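Side-chain contacts in type I modular polyketide synthase (Streptomyces albus subsp. albus, PDB 6IYR), which probably loads a malonyl-type extender unit from its coenzyme A thioester onto an acyl carrier protein in salinomycin assembly: residues E328-R331 against A332-L335; E367-Y370 against R371-R374; V448-D451 against T452-P455. One frame throughout, in Å; residues are numbered along the deposited sequence.

Contact 1: E328-R331 against A332-L335; sequences EHIR and AEVL
A332, whose N lies 3.3 Å from I330 C, sits in the first turn of helix 331-337, where its amide is served by solvent. Water 1 accepts from A332 N at 2.8 Å and donates to E328 O. The next amide repeats the device: E333 N gives its hydrogen to water 2, 3.0 Å away, and that water donates to H329 O. The E333 side chain runs out extended, its CB lying close to I330 O.

V334 N makes a direct i to i+4 bond to I330 O, the carbonyl of the N-cap residue, at 2.9 Å and 161°. The same oxygen is brushed by V334 CG2, 3.3 Å off. This methyl also reaches I330 CD1, 4.1 Å away, because I330 holds CG1 between its backbone N and carbonyl carbon (chi1 55°), and A248 of helix 235-248 packs against both side chains.

L335 N binds R331 O at 2.9 Å in a nearly straight bond (N-H...O 172°). L335 CG rests on the same carbonyl, while CD1 approaches R331 NH2 to 3.2 Å, obliquely to the guanidinium. A bend at chi3 turns the arginine that way, and its NH1 has a weak, long ion pair with E367 of helix 366-374.

Two waters thus stand in for two consecutive i to i+4 bonds, joining the E328 and H329 carbonyls to the A332 and E333 amides. The turn before the helix is therefore wetted along its outer side, whereas its I330-V334 flank is apolar and buried.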
loop_
_atom_site.group_PDB
_atom_site.type_symbol
_atom_site.label_atom_id
_atom_site.label_comp_id
_atom_site.label_asym_id
_atom_site.label_seq_id
_atom_site.Cartn_x
_atom_site.Cartn_y
_atom_site.Cartn_z
ATOM N N GLU A 328 26.444 -2.666 6.792
ATOM C CA GLU A 328 27.799 -2.302 6.277
ATOM C C GLU A 328 28.477 -3.502 5.699
ATOM O O GLU A 328 29.190 -3.409 4.720
ATOM C CB GLU A 328 28.674 -1.685 7.384
ATOM C CG GLU A 328 28.258 -0.240 7.664
ATOM C CD GLU A 328 28.644 0.304 9.048
ATOM O OE1 GLU A 328 29.282 -0.411 9.859
ATOM O OE2 GLU A 328 28.283 1.472 9.330
ATOM N N HIS A 329 28.152 -4.662 6.238
ATOM C CA HIS A 329 28.744 -5.911 5.781
ATOM C C HIS A 329 28.402 -6.249 4.315
ATOM O O HIS A 329 29.130 -6.971 3.665
ATOM C CB HIS A 329 28.271 -7.003 6.748
ATOM C CG HIS A 329 28.506 -8.401 6.284
ATOM N ND1 HIS A 329 29.761 -8.981 6.289
ATOM C CD2 HIS A 329 27.629 -9.417 6.086
ATOM C CE1 HIS A 329 29.655 -10.259 5.956
ATOM N NE2 HIS A 329 28.368 -10.548 5.835
ATOM N N ILE A 330 27.295 -5.755 3.777
ATOM C CA ILE A 330 26.991 -6.057 2.376
ATOM C C ILE A 330 27.071 -4.812 1.473
ATOM O O ILE A 330 26.638 -4.815 0.305
ATOM C CB ILE A 330 25.596 -6.700 2.223
ATOM C CG1 ILE A 330 24.528 -5.781 2.877
ATOM C CG2 ILE A 330 25.616 -8.080 2.837
ATOM C CD1 ILE A 330 23.080 -6.129 2.536
ATOM N N ARG A 331 27.611 -3.739 2.008
ATOM C CA ARG A 331 27.694 -2.509 1.226
ATOM C C ARG A 331 28.376 -2.710 -0.117
ATOM O O ARG A 331 27.874 -2.254 -1.160
ATOM C CB ARG A 331 28.419 -1.452 2.018
ATOM C CG ARG A 331 28.595 -0.154 1.263
ATOM C CD ARG A 331 29.624 0.715 1.958
ATOM N NE ARG A 331 29.202 2.106 1.888
ATOM C CZ ARG A 331 29.603 3.001 0.987
ATOM N NH1 ARG A 331 29.054 4.217 0.986
ATOM N NH2 ARG A 331 30.562 2.712 0.112
ATOM N N ALA A 332 29.571 -3.286 -0.111
ATOM C CA ALA A 332 30.331 -3.352 -1.369
ATOM C C ALA A 332 29.583 -4.219 -2.380
ATOM O O ALA A 332 29.533 -3.913 -3.557
ATOM C CB ALA A 332 31.733 -3.880 -1.135
ATOM N N GLU A 333 28.995 -5.310 -1.907
ATOM C CA GLU A 333 28.218 -6.166 -2.763
ATOM C C GLU A 333 27.043 -5.407 -3.381
ATOM O O GLU A 333 26.792 -5.519 -4.582
ATOM C CB GLU A 333 27.737 -7.420 -1.986
ATOM C CG GLU A 333 26.945 -8.369 -2.870
ATOM C CD GLU A 333 26.317 -9.548 -2.128
ATOM O OE1 GLU A 333 25.422 -10.204 -2.712
ATOM O OE2 GLU A 333 26.660 -9.784 -0.957
ATOM N N VAL A 334 26.319 -4.633 -2.584
ATOM C CA VAL A 334 25.145 -3.911 -3.098
ATOM C C VAL A 334 25.567 -2.873 -4.138
ATOM O O VAL A 334 25.061 -2.843 -5.282
ATOM C CB VAL A 334 24.345 -3.214 -1.958
ATOM C CG1 VAL A 334 23.309 -2.249 -2.525
ATOM C CG2 VAL A 334 23.660 -4.262 -1.101
ATOM N N LEU A 335 26.605 -2.131 -3.793
ATOM C CA LEU A 335 27.145 -1.120 -4.690
ATOM C C LEU A 335 27.600 -1.725 -5.996
ATOM O O LEU A 335 27.369 -1.167 -7.078
ATOM C CB LEU A 335 28.300 -0.402 -4.030
ATOM C CG LEU A 335 27.908 0.443 -2.838
ATOM C CD1 LEU A 335 29.171 1.092 -2.277
ATOM C CD2 LEU A 335 26.893 1.492 -3.233
HETATM O O HOH W 1 30.616 -4.241 2.325
HETATM O O HOH W 2 29.933 -6.506 0.693
#

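Contact 2: E367-Y370 against R371-R374; sequences EYWY and RNLR
R371 and E367, one helical turn apart, meet with the carboxylate oxygen above the flat guanidinium rather than at its N-H edge. E367 OE1 stands 3.5 Å over the plane, near its centre, and the two planes are 66° apart. The resulting salt bridge, OE1 to NH1 3.6 Å, is therefore one of charge alone, with no N-H aimed at the oxygen. A bend in the glutamate at chi2 (65°) folds it over the arginine, and E367 CG comes to 3.2 Å from R371 NH2.

Y370 pairs in the same i to i+4 sense with R374. Their side chains run alongside each other, and R374 CB lies over a face of the phenol ring, 4.1 Å from its centroid, as a CH-pi contact. Farther out, R374 CD approaches Y370 OH at 3.5 Å. Water 3, in the ring plane at its edge, is 2.5 Å from Y370 OH and takes a weak bond from R374 NE, while R374 NH2 forms a salt bridge with E328.

Both pairs ride on the regular backbone bonding of helix 366-374, which in this acyltransferase packs against the segment carrying a GxSxG pattern, consistent with a nucleophile elbow.

N372 reaches that segment. Its CB packs 3.4 Å from W369 O and obliquely to the Y368 and W369 rings. The buried amide beyond has partners at both ends: ND2 donates to S220 O and to E223 OE1, and OD1 accepts from R245 NH2. E223 OE1 also bonds Y368 OH, which has S352 OG as another partner.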
loop_
_atom_site.group_PDB
_atom_site.type_symbol
_atom_site.label_atom_id
_atom_site.label_comp_id
_atom_site.label_asym_id
_atom_site.label_seq_id
_atom_site.Cartn_x
_atom_site.Cartn_y
_atom_site.Cartn_z
ATOM N N GLU A 367 24.185 3.880 -4.980
ATOM C CA GLU A 367 24.528 4.446 -3.707
ATOM C C GLU A 367 23.237 4.820 -2.984
ATOM O O GLU A 367 23.161 4.664 -1.773
ATOM C CB GLU A 367 25.463 5.651 -3.890
ATOM C CG GLU A 367 25.752 6.469 -2.627
ATOM C CD GLU A 367 26.528 5.716 -1.535
ATOM O OE1 GLU A 367 26.218 5.916 -0.329
ATOM O OE2 GLU A 367 27.462 4.949 -1.869
ATOM N N TYR A 368 22.273 5.413 -3.698
ATOM C CA TYR A 368 20.952 5.651 -3.116
ATOM C C TYR A 368 20.373 4.361 -2.519
ATOM O O TYR A 368 19.823 4.382 -1.437
ATOM C CB TYR A 368 19.960 6.217 -4.140
ATOM C CG TYR A 368 18.650 6.591 -3.517
ATOM C CD1 TYR A 368 18.471 7.836 -2.954
ATOM C CD2 TYR A 368 17.618 5.666 -3.404
ATOM C CE1 TYR A 368 17.275 8.176 -2.356
ATOM C CE2 TYR A 368 16.437 5.973 -2.745
ATOM C CZ TYR A 368 16.269 7.224 -2.216
ATOM O OH TYR A 368 15.082 7.571 -1.582
ATOM N N TRP A 369 20.388 3.288 -3.283
ATOM C CA TRP A 369 19.741 2.057 -2.852
ATOM C C TRP A 369 20.479 1.478 -1.655
ATOM O O TRP A 369 19.837 1.015 -0.716
ATOM C CB TRP A 369 19.568 1.046 -4.006
ATOM C CG TRP A 369 18.615 1.558 -5.025
ATOM C CD1 TRP A 369 18.914 1.954 -6.285
ATOM C CD2 TRP A 369 17.259 2.004 -4.779
ATOM N NE1 TRP A 369 17.851 2.607 -6.845
ATOM C CE2 TRP A 369 16.819 2.649 -5.942
ATOM C CE3 TRP A 369 16.375 1.877 -3.699
ATOM C CZ2 TRP A 369 15.525 3.149 -6.076
ATOM C CZ3 TRP A 369 15.111 2.449 -3.792
ATOM C CH2 TRP A 369 14.675 3.019 -5.004
ATOM N N TYR A 370 21.812 1.612 -1.615
ATOM C CA TYR A 370 22.515 1.329 -0.373
ATOM C C TYR A 370 22.089 2.203 0.791
ATOM O O TYR A 370 21.911 1.709 1.920
ATOM C CB TYR A 370 24.040 1.375 -0.507
ATOM C CG TYR A 370 24.725 1.113 0.812
ATOM C CD1 TYR A 370 24.710 -0.136 1.360
ATOM C CD2 TYR A 370 25.243 2.151 1.574
ATOM C CE1 TYR A 370 25.288 -0.388 2.593
ATOM C CE2 TYR A 370 25.800 1.916 2.827
ATOM C CZ TYR A 370 25.797 0.626 3.334
ATOM O OH TYR A 370 26.358 0.358 4.556
ATOM N N ARG A 371 22.017 3.507 0.574
ATOM C CA ARG A 371 21.576 4.380 1.639
ATOM C C ARG A 371 20.229 4.023 2.182
ATOM O O ARG A 371 19.948 4.298 3.352
ATOM C CB ARG A 371 21.523 5.837 1.207
ATOM C CG ARG A 371 22.807 6.605 1.463
ATOM C CD ARG A 371 22.619 8.093 1.186
ATOM N NE ARG A 371 23.895 8.715 0.850
ATOM C CZ ARG A 371 24.366 8.879 -0.385
ATOM N NH1 ARG A 371 25.564 9.436 -0.559
ATOM N NH2 ARG A 371 23.639 8.517 -1.444
ATOM N N ASN A 372 19.326 3.712 1.265
ATOM C CA ASN A 372 17.961 3.317 1.625
ATOM C C ASN A 372 18.011 2.173 2.635
ATOM O O ASN A 372 17.380 2.248 3.676
ATOM C CB ASN A 372 17.233 2.847 0.379
ATOM C CG ASN A 372 15.871 2.255 0.681
ATOM O OD1 ASN A 372 15.761 1.068 1.013
ATOM N ND2 ASN A 372 14.818 3.052 0.470
ATOM N N LEU A 373 18.818 1.158 2.333
ATOM C CA LEU A 373 18.970 -0.023 3.209
ATOM C C LEU A 373 19.658 0.296 4.532
ATOM O O LEU A 373 19.295 -0.235 5.582
ATOM C CB LEU A 373 19.722 -1.124 2.464
ATOM C CG LEU A 373 19.794 -2.501 3.126
ATOM C CD1 LEU A 373 18.401 -3.091 3.342
ATOM C CD2 LEU A 373 20.611 -3.381 2.193
ATOM N N ARG A 374 20.603 1.220 4.487
ATOM C CA ARG A 374 21.449 1.514 5.627
ATOM C C ARG A 374 20.829 2.472 6.612
ATOM O O ARG A 374 21.070 2.391 7.816
ATOM C CB ARG A 374 22.798 2.064 5.144
ATOM C CG ARG A 374 23.693 2.561 6.273
ATOM C CD ARG A 374 24.176 1.417 7.148
ATOM N NE ARG A 374 25.051 1.879 8.246
ATOM C CZ ARG A 374 24.611 2.336 9.410
ATOM N NH1 ARG A 374 23.317 2.541 9.620
ATOM N NH2 ARG A 374 25.465 2.592 10.383
HETATM O O HOH W 3 27.456 2.126 5.859
#

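Contact 3: V448-D451 against T452-P455; sequences VDWD and TVRP
A chi1 of 59° sets T452 OG1 between its own N and carbonyl carbon, from where the hydroxyl turns back onto D449 O, and leaves CG2 beside the backbone N. D449, with CG swung opposite its N (chi1 -178°), brings its carboxylate up to this methyl. OD2 lies 3.7 Å from T452 CG2, and the two side chains cross at about a right angle.

D449 O is gripped twice by the threonine. The hydroxyl OG1 donates to it at 2.7 Å, nearly in line with the carbonyl bond. T452 N gives the second bond at 3.0 Å, coming from above the carbonyl plane. Hydroxyl and amide of one residue thus hold one carbonyl, which fixes the rotation of the threonine side chain. D451 N makes a weak bond to D449 OD1, 3.4 Å long, within the same turn.

The following bond has the same i to i+3 spacing: V453 N donates to W450 O at 3.1 Å, again from well above the carbonyl plane. Such spacing marks a short 3-10 turn, and it ends as the chain opens into strand 453-454. On the apolar flank V453 CG2 reaches W450 CE3 at 4.3 Å, oblique to the indole, while V448 CG1 covers one indole face, 3.7 Å above its plane.

W450 also meets W442 of helix 431-443 edge-to-face, and V453 packs on L435 of the same helix. D449 shares a backbone bond with A209, just past helix 188-208, and R454 bonds L36 and S38, so that strand 453-454 runs parallel to strand 36-37.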
loop_
_atom_site.group_PDB
_atom_site.type_symbol
_atom_site.label_atom_id
_atom_site.label_comp_id
_atom_site.label_asym_id
_atom_site.label_seq_id
_atom_site.Cartn_x
_atom_site.Cartn_y
_atom_site.Cartn_z
ATOM N N VAL A 448 -12.067 7.957 -8.731
ATOM C CA VAL A 448 -12.276 6.697 -9.394
ATOM C C VAL A 448 -13.134 6.942 -10.643
ATOM O O VAL A 448 -14.072 7.732 -10.619
ATOM C CB VAL A 448 -12.989 5.719 -8.432
ATOM C CG1 VAL A 448 -13.308 4.391 -9.121
ATOM C CG2 VAL A 448 -12.136 5.515 -7.189
ATOM N N ASP A 449 -12.830 6.216 -11.698
ATOM C CA ASP A 449 -13.632 6.216 -12.898
ATOM C C ASP A 449 -14.407 4.920 -13.018
ATOM O O ASP A 449 -13.860 3.867 -13.366
ATOM C CB ASP A 449 -12.729 6.376 -14.115
ATOM C CG ASP A 449 -13.523 6.445 -15.422
ATOM O OD1 ASP A 449 -14.768 6.454 -15.395
ATOM O OD2 ASP A 449 -12.904 6.423 -16.490
ATOM N N TRP A 450 -15.689 4.968 -12.683
ATOM C CA TRP A 450 -16.466 3.737 -12.538
ATOM C C TRP A 450 -16.689 2.962 -13.819
ATOM O O TRP A 450 -16.858 1.746 -13.770
ATOM C CB TRP A 450 -17.767 4.024 -11.821
ATOM C CG TRP A 450 -17.495 4.361 -10.392
ATOM C CD1 TRP A 450 -17.600 5.568 -9.814
ATOM C CD2 TRP A 450 -17.053 3.458 -9.372
ATOM N NE1 TRP A 450 -17.247 5.493 -8.489
ATOM C CE2 TRP A 450 -16.943 4.195 -8.185
ATOM C CE3 TRP A 450 -16.749 2.091 -9.348
ATOM C CZ2 TRP A 450 -16.542 3.614 -6.976
ATOM C CZ3 TRP A 450 -16.414 1.511 -8.150
ATOM C CH2 TRP A 450 -16.282 2.277 -6.983
ATOM N N ASP A 451 -16.538 3.634 -14.962
ATOM C CA ASP A 451 -16.526 2.975 -16.265
ATOM C C ASP A 451 -15.461 1.879 -16.389
ATOM O O ASP A 451 -15.604 0.967 -17.210
ATOM C CB ASP A 451 -16.328 4.014 -17.379
ATOM C CG ASP A 451 -17.545 4.940 -17.551
ATOM O OD1 ASP A 451 -18.644 4.563 -17.103
ATOM O OD2 ASP A 451 -17.402 6.046 -18.117
ATOM N N THR A 452 -14.398 1.945 -15.580
ATOM C CA THR A 452 -13.273 1.052 -15.790
ATOM C C THR A 452 -13.512 -0.283 -15.119
ATOM O O THR A 452 -12.745 -1.228 -15.303
ATOM C CB THR A 452 -11.947 1.695 -15.305
ATOM O OG1 THR A 452 -12.028 2.030 -13.908
ATOM C CG2 THR A 452 -11.689 2.970 -16.101
ATOM N N VAL A 453 -14.574 -0.348 -14.325
ATOM C CA VAL A 453 -14.961 -1.572 -13.663
ATOM C C VAL A 453 -16.106 -2.232 -14.412
ATOM O O VAL A 453 -17.219 -1.740 -14.423
ATOM C CB VAL A 453 -15.472 -1.300 -12.245
ATOM C CG1 VAL A 453 -16.100 -2.574 -11.673
ATOM C CG2 VAL A 453 -14.338 -0.771 -11.386
ATOM N N ARG A 454 -15.843 -3.384 -14.994
ATOM C CA ARG A 454 -16.785 -3.950 -15.911
ATOM C C ARG A 454 -17.461 -5.157 -15.313
ATOM O O ARG A 454 -16.872 -5.910 -14.535
ATOM C CB ARG A 454 -16.119 -4.295 -17.237
ATOM C CG ARG A 454 -15.847 -3.064 -18.094
ATOM C CD ARG A 454 -15.421 -3.445 -19.508
ATOM N NE ARG A 454 -14.527 -2.444 -20.098
ATOM C CZ ARG A 454 -13.652 -2.679 -21.078
ATOM N NH1 ARG A 454 -13.542 -3.889 -21.619
ATOM N NH2 ARG A 454 -12.881 -1.693 -21.523
ATOM N N PRO A 455 -18.754 -5.271 -15.586
ATOM C CA PRO A 455 -19.420 -6.544 -15.426
ATOM C C PRO A 455 -18.639 -7.650 -16.123
ATOM O O PRO A 455 -18.616 -8.761 -15.617
ATOM C CB PRO A 455 -20.770 -6.318 -16.097
ATOM C CG PRO A 455 -20.970 -4.831 -16.106
ATOM C CD PRO A 455 -19.605 -4.247 -16.217
#

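How the contacts relate
All three contacts are local and follow in series along the chain, so none nests in or crosses another. After strand 313-316 and a loop, contact 1 closes the turn that starts helix 331-337. Contact 2 follows on helix 366-374 and lies against it, their centres about 10 Å apart. R331 CB packs over the face of the Y370 ring opposite R374, 3.4 Å from Y370 CE1, and Y370 OH approaches E328 CA, which tie the start of helix 331-337 and the loop before it to helix 366-374. Contact 3 comes last, at the modelled C terminus and across the centre of the chain, about 46 Å from contact 1 between centres. There 448-455 joins helix 431-443 to the N-terminal strand 36-37.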